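Local coordinates for protein beta-glycosidase (Bacteroides caccae, PDB 6T2R) that acts as a family 16 glycoside hydrolase, an endo-acting O-glycanase (endo-beta-galactosidase) with which a human gut bacterium begins the breakdown of mucin, at residues P174-I180 with K206-P212; P139-D145 with Q158-H163; K102-H106 with I226-L230. One frame throughout, in Å; residues are numbered along the deposited sequence.

Contact 1. Residues P174-I180 with K206-P212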
loop_
_atom_site.group_PDB
_atom_site.type_symbol
_atom_site.label_atom_id
_atom_site.label_comp_id
_atom_site.label_asym_id
_atom_site.label_seq_id
_atom_site.Cartn_x
_atom_site.Cartn_y
_atom_site.Cartn_z
ATOM N N PRO A 174 1.393 -7.307 20.623
ATOM C CA PRO A 174 1.499 -8.418 19.675
ATOM C C PRO A 174 2.418 -8.151 18.487
ATOM O O PRO A 174 2.764 -6.999 18.261
ATOM C CB PRO A 174 0.064 -8.565 19.174
ATOM C CG PRO A 174 -0.514 -7.157 19.282
ATOM C CD PRO A 174 0.229 -6.452 20.393
ATOM N N LYS A 175 2.773 -9.213 17.762
ATOM C CA LYS A 175 3.699 -9.164 16.591
ATOM C C LYS A 175 3.109 -8.183 15.561
ATOM O O LYS A 175 1.976 -8.379 15.139
ATOM C CB LYS A 175 3.868 -10.577 16.019
ATOM C CG LYS A 175 5.245 -10.910 15.465
ATOM C CD LYS A 175 5.426 -12.379 15.100
ATOM C CE LYS A 175 4.718 -12.742 13.813
ATOM N NZ LYS A 175 4.836 -14.192 13.546
ATOM N N HIS A 176 3.835 -7.143 15.184
ATOM C CA HIS A 176 3.302 -6.055 14.336
ATOM C C HIS A 176 3.489 -6.349 12.843
ATOM O O HIS A 176 2.943 -5.562 12.021
ATOM C CB HIS A 176 3.944 -4.728 14.733
ATOM C CG HIS A 176 5.313 -4.525 14.184
ATOM N ND1 HIS A 176 5.634 -3.428 13.433
ATOM C CD2 HIS A 176 6.436 -5.264 14.285
ATOM C CE1 HIS A 176 6.903 -3.511 13.095
ATOM N NE2 HIS A 176 7.413 -4.618 13.599
ATOM N N GLY A 177 4.197 -7.418 12.497
ATOM C CA GLY A 177 4.493 -7.748 11.092
ATOM C C GLY A 177 4.821 -9.213 10.864
ATOM O O GLY A 177 5.104 -9.921 11.811
ATOM N N ASN A 178 4.705 -9.667 9.627
ATOM C CA ASN A 178 5.091 -11.045 9.260
ATOM C C ASN A 178 5.328 -11.105 7.752
ATOM O O ASN A 178 4.636 -10.409 6.999
ATOM C CB ASN A 178 4.018 -12.043 9.718
ATOM C CG ASN A 178 4.566 -13.443 9.871
ATOM O OD1 ASN A 178 5.618 -13.598 10.439
ATOM N ND2 ASN A 178 3.864 -14.449 9.374
ATOM N N THR A 179 6.229 -11.982 7.332
ATOM C CA THR A 179 6.503 -12.287 5.913
ATOM C C THR A 179 5.731 -13.525 5.493
ATOM O O THR A 179 5.339 -14.317 6.334
ATOM C CB THR A 179 7.993 -12.495 5.634
ATOM O OG1 THR A 179 8.333 -13.672 6.348
ATOM C CG2 THR A 179 8.851 -11.331 6.053
ATOM N N ILE A 180 5.450 -13.596 4.208
ATOM C CA ILE A 180 4.784 -14.738 3.548
ATOM C C ILE A 180 5.365 -14.843 2.138
ATOM O O ILE A 180 5.739 -13.836 1.528
ATOM C CB ILE A 180 3.255 -14.566 3.601
ATOM C CG1 ILE A 180 2.537 -15.793 3.040
ATOM C CG2 ILE A 180 2.796 -13.283 2.925
ATOM C CD1 ILE A 180 1.163 -16.003 3.598
ATOM N N LYS A 206 -4.591 -16.622 1.210
ATOM C CA LYS A 206 -3.912 -17.235 2.366
ATOM C C LYS A 206 -3.731 -16.173 3.465
ATOM O O LYS A 206 -3.253 -15.071 3.184
ATOM C CB LYS A 206 -2.593 -17.836 1.875
ATOM C CG LYS A 206 -1.748 -18.562 2.918
ATOM C CD LYS A 206 -2.033 -20.054 3.112
ATOM C CE LYS A 206 -2.568 -20.405 4.492
ATOM N NZ LYS A 206 -3.241 -21.732 4.515
ATOM N N ARG A 207 -4.106 -16.501 4.699
ATOM C CA ARG A 207 -3.906 -15.630 5.877
ATOM C C ARG A 207 -2.411 -15.605 6.188
ATOM O O ARG A 207 -1.838 -16.680 6.369
ATOM C CB ARG A 207 -4.698 -16.131 7.092
ATOM C CG ARG A 207 -4.304 -15.432 8.394
ATOM C CD ARG A 207 -5.294 -15.522 9.558
ATOM N NE ARG A 207 -6.069 -16.759 9.617
ATOM C CZ ARG A 207 -5.596 -17.937 9.994
ATOM N NH1 ARG A 207 -4.329 -18.055 10.364
ATOM N NH2 ARG A 207 -6.395 -18.993 9.993
ATOM N N ASN A 208 -1.830 -14.411 6.265
ATOM C CA ASN A 208 -0.433 -14.156 6.687
ATOM C C ASN A 208 -0.449 -14.076 8.216
ATOM O O ASN A 208 0.186 -14.888 8.862
ATOM C CB ASN A 208 0.159 -12.893 6.045
ATOM C CG ASN A 208 1.614 -12.665 6.422
ATOM O OD1 ASN A 208 2.149 -13.409 7.224
ATOM N ND2 ASN A 208 2.254 -11.622 5.906
ATOM N N PHE A 209 -1.119 -13.084 8.773
ATOM C CA PHE A 209 -1.133 -12.879 10.231
ATOM C C PHE A 209 -2.273 -11.946 10.572
ATOM O O PHE A 209 -2.852 -11.343 9.623
ATOM C CB PHE A 209 0.202 -12.353 10.751
ATOM C CG PHE A 209 0.394 -10.861 10.679
ATOM C CD1 PHE A 209 0.695 -10.244 9.478
ATOM C CD2 PHE A 209 0.405 -10.097 11.831
ATOM C CE1 PHE A 209 0.945 -8.885 9.435
ATOM C CE2 PHE A 209 0.647 -8.726 11.788
ATOM C CZ PHE A 209 0.915 -8.122 10.586
ATOM N N VAL A 210 -2.577 -11.909 11.875
ATOM C CA VAL A 210 -3.663 -11.100 12.489
ATOM C C VAL A 210 -2.959 -10.051 13.355
ATOM O O VAL A 210 -2.068 -10.416 14.092
ATOM C CB VAL A 210 -4.646 -11.980 13.301
ATOM C CG1 VAL A 210 -5.741 -11.165 13.987
ATOM C CG2 VAL A 210 -5.280 -13.075 12.461
ATOM N N TYR A 211 -3.313 -8.783 13.241
ATOM C CA TYR A 211 -2.911 -7.780 14.246
ATOM C C TYR A 211 -4.119 -7.514 15.127
ATOM O O TYR A 211 -5.090 -6.936 14.650
ATOM C CB TYR A 211 -2.370 -6.482 13.653
ATOM C CG TYR A 211 -1.678 -5.669 14.713
ATOM C CD1 TYR A 211 -0.425 -6.048 15.168
ATOM C CD2 TYR A 211 -2.310 -4.607 15.333
ATOM C CE1 TYR A 211 0.215 -5.331 16.167
ATOM C CE2 TYR A 211 -1.698 -3.889 16.349
ATOM C CZ TYR A 211 -0.419 -4.248 16.766
ATOM O OH TYR A 211 0.235 -3.562 17.760
ATOM N N PRO A 212 -4.079 -7.958 16.403
ATOM C CA PRO A 212 -5.186 -7.787 17.332
ATOM C C PRO A 212 -5.187 -6.439 18.065
ATOM O O PRO A 212 -4.131 -5.921 18.364
ATOM C CB PRO A 212 -4.968 -8.941 18.317
ATOM C CG PRO A 212 -3.460 -9.050 18.414
ATOM C CD PRO A 212 -2.957 -8.716 17.017
HETATM O O HOH W 1 2.481 -4.433 18.526
HETATM O O HOH W 2 0.188 -10.345 15.579
#

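Contact 2. Residues P139-D145 with Q158-H163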
loop_
_atom_site.group_PDB
_atom_site.type_symbol
_atom_site.label_atom_id
_atom_site.label_comp_id
_atom_site.label_asym_id
_atom_site.label_seq_id
_atom_site.Cartn_x
_atom_site.Cartn_y
_atom_site.Cartn_z
ATOM N N PRO A 139 3.300 8.533 13.956
ATOM C CA PRO A 139 2.581 7.305 13.675
ATOM C C PRO A 139 1.310 7.098 14.504
ATOM O O PRO A 139 0.719 6.050 14.394
ATOM C CB PRO A 139 3.658 6.294 14.109
ATOM C CG PRO A 139 4.258 6.912 15.346
ATOM C CD PRO A 139 4.215 8.397 15.104
ATOM N N MET A 140 0.926 8.074 15.313
ATOM C CA MET A 140 -0.218 7.921 16.256
ATOM C C MET A 140 -1.497 7.569 15.462
ATOM O O MET A 140 -2.349 6.774 15.963
ATOM C CB MET A 140 -0.387 9.173 17.127
ATOM C CG MET A 140 -1.639 9.157 18.030
ATOM S SD MET A 140 -1.244 8.265 19.530
ATOM C CE MET A 140 -0.331 9.551 20.385
ATOM N N GLY A 141 -1.637 8.053 14.238
ATOM C CA GLY A 141 -2.844 7.802 13.426
ATOM C C GLY A 141 -2.825 6.420 12.848
ATOM O O GLY A 141 -3.892 5.943 12.353
ATOM N N GLY A 142 -1.648 5.805 12.847
ATOM C CA GLY A 142 -1.482 4.438 12.333
ATOM C C GLY A 142 -1.012 4.400 10.885
ATOM O O GLY A 142 -1.190 5.393 10.136
ATOM N N GLU A 143 -0.473 3.254 10.495
ATOM C CA GLU A 143 -0.023 2.930 9.123
ATOM C C GLU A 143 -0.261 1.430 8.916
ATOM O O GLU A 143 -0.019 0.636 9.870
ATOM C CB GLU A 143 1.461 3.269 8.941
ATOM C CG GLU A 143 1.976 3.063 7.509
ATOM C CD GLU A 143 3.494 3.055 7.403
ATOM O OE1 GLU A 143 4.039 2.252 6.655
ATOM O OE2 GLU A 143 4.122 3.858 8.087
ATOM N N VAL A 144 -0.759 1.066 7.735
ATOM C CA VAL A 144 -1.035 -0.335 7.349
ATOM C C VAL A 144 -0.292 -0.608 6.044
ATOM O O VAL A 144 -0.634 -0.032 5.017
ATOM C CB VAL A 144 -2.542 -0.572 7.217
ATOM C CG1 VAL A 144 -2.851 -1.993 6.761
ATOM C CG2 VAL A 144 -3.261 -0.255 8.517
ATOM N N ASP A 145 0.702 -1.470 6.111
ATOM C CA ASP A 145 1.506 -1.893 4.939
ATOM C C ASP A 145 0.875 -3.173 4.400
ATOM O O ASP A 145 1.054 -4.228 5.008
ATOM C CB ASP A 145 2.967 -2.023 5.380
ATOM C CG ASP A 145 3.524 -0.702 5.889
ATOM O OD1 ASP A 145 2.963 0.349 5.512
ATOM O OD2 ASP A 145 4.500 -0.731 6.652
ATOM N N GLN A 158 4.059 -7.858 5.328
ATOM C CA GLN A 158 2.848 -7.115 5.714
ATOM C C GLN A 158 3.055 -6.638 7.165
ATOM O O GLN A 158 3.595 -7.432 7.987
ATOM C CB GLN A 158 1.642 -8.015 5.464
ATOM C CG GLN A 158 1.497 -8.419 3.987
ATOM C CD GLN A 158 0.239 -9.221 3.736
ATOM O OE1 GLN A 158 0.127 -10.362 4.207
ATOM N NE2 GLN A 158 -0.717 -8.628 3.028
ATOM N N THR A 159 2.696 -5.384 7.471
ATOM C CA THR A 159 3.112 -4.702 8.728
ATOM C C THR A 159 2.123 -3.612 9.121
ATOM O O THR A 159 1.427 -3.111 8.238
ATOM C CB THR A 159 4.475 -4.026 8.591
ATOM O OG1 THR A 159 5.315 -4.840 7.788
ATOM C CG2 THR A 159 5.145 -3.841 9.932
ATOM N N VAL A 160 2.043 -3.320 10.420
ATOM C CA VAL A 160 1.341 -2.126 10.971
ATOM C C VAL A 160 2.396 -1.334 11.725
ATOM O O VAL A 160 3.331 -1.942 12.262
ATOM C CB VAL A 160 0.114 -2.430 11.868
ATOM C CG1 VAL A 160 -0.907 -3.285 11.154
ATOM C CG2 VAL A 160 0.474 -3.098 13.190
ATOM N N HIS A 161 2.228 -0.026 11.749
ATOM C CA HIS A 161 2.992 0.899 12.623
ATOM C C HIS A 161 1.999 1.790 13.362
ATOM O O HIS A 161 0.932 2.160 12.752
ATOM C CB HIS A 161 3.948 1.730 11.767
ATOM C CG HIS A 161 4.758 0.875 10.891
ATOM N ND1 HIS A 161 5.910 0.300 11.333
ATOM C CD2 HIS A 161 4.562 0.451 9.627
ATOM C CE1 HIS A 161 6.429 -0.415 10.352
ATOM N NE2 HIS A 161 5.613 -0.357 9.316
ATOM N N SER A 162 2.343 2.164 14.584
ATOM C CA SER A 162 1.497 3.018 15.440
ATOM C C SER A 162 2.352 3.746 16.477
ATOM O O SER A 162 3.512 3.447 16.600
ATOM C CB SER A 162 0.480 2.153 16.134
ATOM O OG SER A 162 1.105 1.253 17.051
ATOM N N HIS A 163 1.718 4.547 17.323
ATOM C CA HIS A 163 2.338 5.093 18.561
ATOM C C HIS A 163 2.892 3.933 19.386
ATOM O O HIS A 163 3.981 4.033 19.936
ATOM C CB HIS A 163 1.295 5.890 19.324
ATOM C CG HIS A 163 1.687 6.306 20.687
ATOM N ND1 HIS A 163 2.579 7.320 20.893
ATOM C CD2 HIS A 163 1.304 5.849 21.904
ATOM C CE1 HIS A 163 2.702 7.492 22.195
ATOM N NE2 HIS A 163 1.948 6.595 22.841
HETATM O O HOH W 3 -1.164 4.754 17.308
#

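Contact 3. Residues K102-H106 with I226-L230. With SO4 (sulfate ion), chain B.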
loop_
_atom_site.group_PDB
_atom_site.type_symbol
_atom_site.label_atom_id
_atom_site.label_comp_id
_atom_site.label_asym_id
_atom_site.label_seq_id
_atom_site.Cartn_x
_atom_site.Cartn_y
_atom_site.Cartn_z
ATOM N N LYS A 102 -9.224 12.309 -2.330
ATOM C CA LYS A 102 -10.143 11.892 -3.435
ATOM C C LYS A 102 -10.988 10.664 -3.082
ATOM O O LYS A 102 -12.167 10.668 -3.435
ATOM C CB LYS A 102 -9.350 11.620 -4.716
ATOM C CG LYS A 102 -8.747 12.871 -5.339
ATOM C CD LYS A 102 -7.961 12.674 -6.632
ATOM C CE LYS A 102 -7.663 14.023 -7.248
ATOM N NZ LYS A 102 -6.739 13.888 -8.376
ATOM N N ARG A 103 -10.415 9.589 -2.536
ATOM C CA ARG A 103 -11.251 8.444 -2.140
ATOM C C ARG A 103 -10.806 7.906 -0.768
ATOM O O ARG A 103 -9.616 7.557 -0.575
ATOM C CB ARG A 103 -11.263 7.352 -3.211
ATOM C CG ARG A 103 -11.998 6.121 -2.690
ATOM C CD ARG A 103 -12.330 5.136 -3.773
ATOM N NE ARG A 103 -13.373 5.704 -4.602
ATOM C CZ ARG A 103 -14.680 5.520 -4.423
ATOM N NH1 ARG A 103 -15.114 4.754 -3.437
ATOM N NH2 ARG A 103 -15.553 6.099 -5.240
ATOM N N ALA A 104 -11.762 7.791 0.128
ATOM C CA ALA A 104 -11.581 7.281 1.502
ATOM C C ALA A 104 -12.032 5.824 1.537
ATOM O O ALA A 104 -13.090 5.547 1.016
ATOM C CB ALA A 104 -12.385 8.127 2.458
ATOM N N PHE A 105 -11.266 4.949 2.169
ATOM C CA PHE A 105 -11.704 3.574 2.471
ATOM C C PHE A 105 -12.125 3.515 3.939
ATOM O O PHE A 105 -11.296 3.895 4.775
ATOM C CB PHE A 105 -10.583 2.618 2.107
ATOM C CG PHE A 105 -10.236 2.709 0.644
ATOM C CD1 PHE A 105 -9.409 3.716 0.176
ATOM C CD2 PHE A 105 -10.756 1.802 -0.263
ATOM C CE1 PHE A 105 -9.123 3.836 -1.172
ATOM C CE2 PHE A 105 -10.424 1.884 -1.607
ATOM C CZ PHE A 105 -9.632 2.923 -2.058
ATOM N N HIS A 106 -13.381 3.131 4.202
ATOM C CA HIS A 106 -13.966 2.923 5.550
ATOM C C HIS A 106 -13.882 1.435 5.870
ATOM O O HIS A 106 -14.829 0.700 5.558
ATOM C CB HIS A 106 -15.415 3.452 5.593
ATOM C CG HIS A 106 -15.503 4.909 5.282
ATOM N ND1 HIS A 106 -15.474 5.410 3.959
ATOM C CD2 HIS A 106 -15.568 5.979 6.090
ATOM C CE1 HIS A 106 -15.529 6.722 3.996
ATOM N NE2 HIS A 106 -15.572 7.094 5.285
ATOM N N ILE A 226 -10.461 3.917 11.210
ATOM C CA ILE A 226 -10.697 5.309 10.783
ATOM C C ILE A 226 -10.564 5.269 9.271
ATOM O O ILE A 226 -9.876 4.409 8.728
ATOM C CB ILE A 226 -9.691 6.300 11.411
ATOM C CG1 ILE A 226 -8.234 5.949 11.069
ATOM C CG2 ILE A 226 -9.907 6.436 12.913
ATOM C CD1 ILE A 226 -7.226 6.934 11.677
ATOM N N PRO A 227 -11.190 6.218 8.558
ATOM C CA PRO A 227 -11.093 6.251 7.107
ATOM C C PRO A 227 -9.627 6.295 6.660
ATOM O O PRO A 227 -8.840 7.028 7.249
ATOM C CB PRO A 227 -11.794 7.559 6.744
ATOM C CG PRO A 227 -12.736 7.801 7.892
ATOM C CD PRO A 227 -11.967 7.345 9.107
ATOM N N GLN A 228 -9.324 5.564 5.586
ATOM C CA GLN A 228 -7.961 5.380 5.044
ATOM C C GLN A 228 -7.901 5.996 3.647
ATOM O O GLN A 228 -8.950 6.010 2.955
ATOM C CB GLN A 228 -7.654 3.874 5.023
ATOM C CG GLN A 228 -7.845 3.202 6.388
ATOM C CD GLN A 228 -6.675 3.459 7.308
ATOM O OE1 GLN A 228 -5.528 3.446 6.867
ATOM N NE2 GLN A 228 -6.960 3.738 8.585
ATOM N N TYR A 229 -6.718 6.450 3.230
ATOM C CA TYR A 229 -6.386 6.584 1.790
ATOM C C TYR A 229 -5.311 5.549 1.438
ATOM O O TYR A 229 -4.533 5.111 2.332
ATOM C CB TYR A 229 -6.032 8.023 1.431
ATOM C CG TYR A 229 -4.660 8.540 1.802
ATOM C CD1 TYR A 229 -3.628 8.511 0.885
ATOM C CD2 TYR A 229 -4.417 9.145 3.028
ATOM C CE1 TYR A 229 -2.377 9.033 1.180
ATOM C CE2 TYR A 229 -3.174 9.671 3.339
ATOM C CZ TYR A 229 -2.161 9.637 2.403
ATOM O OH TYR A 229 -0.944 10.177 2.666
ATOM N N LEU A 230 -5.281 5.178 0.157
ATOM C CA LEU A 230 -4.467 4.067 -0.388
ATOM C C LEU A 230 -3.327 4.666 -1.195
ATOM O O LEU A 230 -3.573 5.632 -1.921
ATOM C CB LEU A 230 -5.357 3.237 -1.307
ATOM C CG LEU A 230 -4.645 2.099 -2.017
ATOM C CD1 LEU A 230 -3.945 1.151 -1.039
ATOM C CD2 LEU A 230 -5.645 1.338 -2.869
HETATM S S SO4 B . -16.412 2.493 1.546
HETATM O O1 SO4 B . -15.081 2.222 2.085
HETATM O O2 SO4 B . -16.352 2.530 0.095
HETATM O O3 SO4 B . -16.852 3.763 2.031
HETATM O O4 SO4 B . -17.311 1.439 1.945
#

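Contact 1. Residues P174-I180 with K206-P212
N178 and N208 join strands 177-180 and 206-212 through two side-chain bonds. N208 ND2 donates to the backbone O of N178 at 2.9 Å, approaching from well above the carbonyl plane. In return, N178 ND2 donates to N208 OD1, also at 2.9 Å and nearly along the C=O axis of that amide. The two amide planes are 41° apart, so the amides bond reciprocally without being coplanar: one ND2 goes to a side-chain O, the other to a backbone O. With CG of N208 anti to the backbone N (chi1 -177°), its amide is directed toward the other strand; ND2 has a further acceptor in Q158 OE1.

The aromatic contacts are made against backbone. The F209 ring carries the peptide between G177 and N178 over one face, offset toward the rim, with N178 N 3.8 Å from CE1. K175 O instead lies at the edge of the Y211 ring, near its plane and 3.3 Å from CD1.

Apolar contacts gather round P174. Its CG lies 3.7 Å from Y211 CE1 and 3.6 Å from P212 CG, the two proline rings passing antiparallel. I180 packs CG2 against the N208 amide, 3.5 Å from ND2, and CD1 against the aliphatic part of K206.

Two waters bridge the gap: one links P174 O to Y211 OH, the other K175 O to V210 O.

The strand axes run antiparallel (172°), yet 6.8 Å apart with no direct backbone hydrogen bond between them, so this is no ordinary strand pairing. Each strand pairs on its own side: 177-181 with 155-161, where H176 ND1 also bonds V160 O, and 206-212 with 198-203, whose F201 ring lies nearly parallel to that of F209. Y211 and P174 also touch Y164 of helix 163-167.

Contact 2. Residues P139-D145 with Q158-H163
The H163 ring has M140 over one face: CE stands 3.9 Å from the ring centroid and 22° off the normal, a CH-pi contact displaced toward the rim. Bends at chi2 and chi3 fold the methionine back over the imidazole, which it accompanies side by side, with SD 3.5 Å from H163 CB. The H161 ring is met at its edge, near its plane, by D145 OD2, which accepts a weak hydrogen bond from H161 NE2 at 2.9 Å. The D145 side chain comes in at about a right angle to that of H161, with the carboxylate plane 52° from the ring plane. E143 runs alongside H161 in the same direction, its extended chain bringing OE1 to 3.5 Å from H161 CD2, while OE2 is bonded to W138 NE1.

The backbones that carry E143, D145 and H161 form an antiparallel ladder, axes at 173°. Around the hydrogen-bonded pair E143 and H161, E143 N reaches H161 O at 2.9 Å and H161 N reaches E143 O at 3.0 Å. At the next such pair, D145 N meets T159 O at 2.8 Å and T159 N meets D145 O at 3.2 Å. A type I turn from P139 to G142 leads into the strand, and a water joins M140 O to H163 N.

E143, D145 and the nearby E148 have the spacing of the family 16 ExDxxE signature, in which the two glutamates are nucleophile and acid/base, so this face probably belongs to the catalytic cleft.

Strand 125-130 pairs with 143-145 and sets W127 against E143 and D145; strand 177-181 pairs with 155-161. V144 and V160, on the reverse face, pack on L199 of strand 198-203, and S162 is the N-cap of helix 163-167, whose Y166 and T167 touch P139.

Contact 3. Residues K102-H106 with I226-L230
A single antiparallel bridge, F105 with Q228, fastens the loop between strands 92-98 and 108-116 to segment 226-230, which runs into strand 228-233. Both backbone bonds of this hydrogen-bonded pair are short: F105 N to Q228 O is 2.7 Å with a nearly straight N-H...O angle of 169°, and Q228 N to F105 O is likewise 2.7 Å. CA-H...O contacts from A104 and P227 flank them.

The F105 ring lies beside the partner strand. Its CG lies beside the backbone N (chi1 -60°), which sets the ring edge against Q228 O, 3.6 Å from CD1, and brings CE1 to 3.8 Å from L230 CB. H106 crosses P227 obliquely, its CD2 3.8 Å from P227 CG. Q228 bends at chi2, so that NE2 returns to I226 O at 3.0 Å; its OE1 is bonded to T128 OG1. R103 makes a cation-pi contact with W33.

Beside the bridge sits a sulfate ion, probably from the crystallisation liquor. H106 holds it with two donors: the backbone N to O1 at 2.9 Å (166°) and ND1 to O3, also at 2.9 Å but more bent, with O3 oblique to the ring. H260 NE2 and Q262 NE2 supply further bonds. R103 has its guanidinium edge facing O2 at longer range, too far for a hydrogen bond.

Because F105 O is engaged by Q228 N, while the N of H106, next along the chain, is donated to the ion, the bridge fixes the peptide that presents this donor. The geometry implies a hydrogen on ND1 of H106, and the anion would probably favour a protonated imidazole there.

In the fold
Contacts 1 and 2 share neighbouring strands: H176 O is 2.9 Å from V160 N, a probable hydrogen bond, so 155-161 is flanked by both 143-145 and 177-181. Contact 3 touches contact 2 only by packing, G141 O on I226 CD1, and its loop encloses the other two along the chain. Contact 1 is a surface contact between strands paired elsewhere, made by side-chain amides, ring-on-backbone packing and waters. Contact 2, partly buried, is a true backbone ladder bearing acidic residues that probably line the catalytic cleft. Contact 3, equally partly buried, reduces the ladder to one bridge and gathers a backbone N-H, two histidines and a glutamine round an anion.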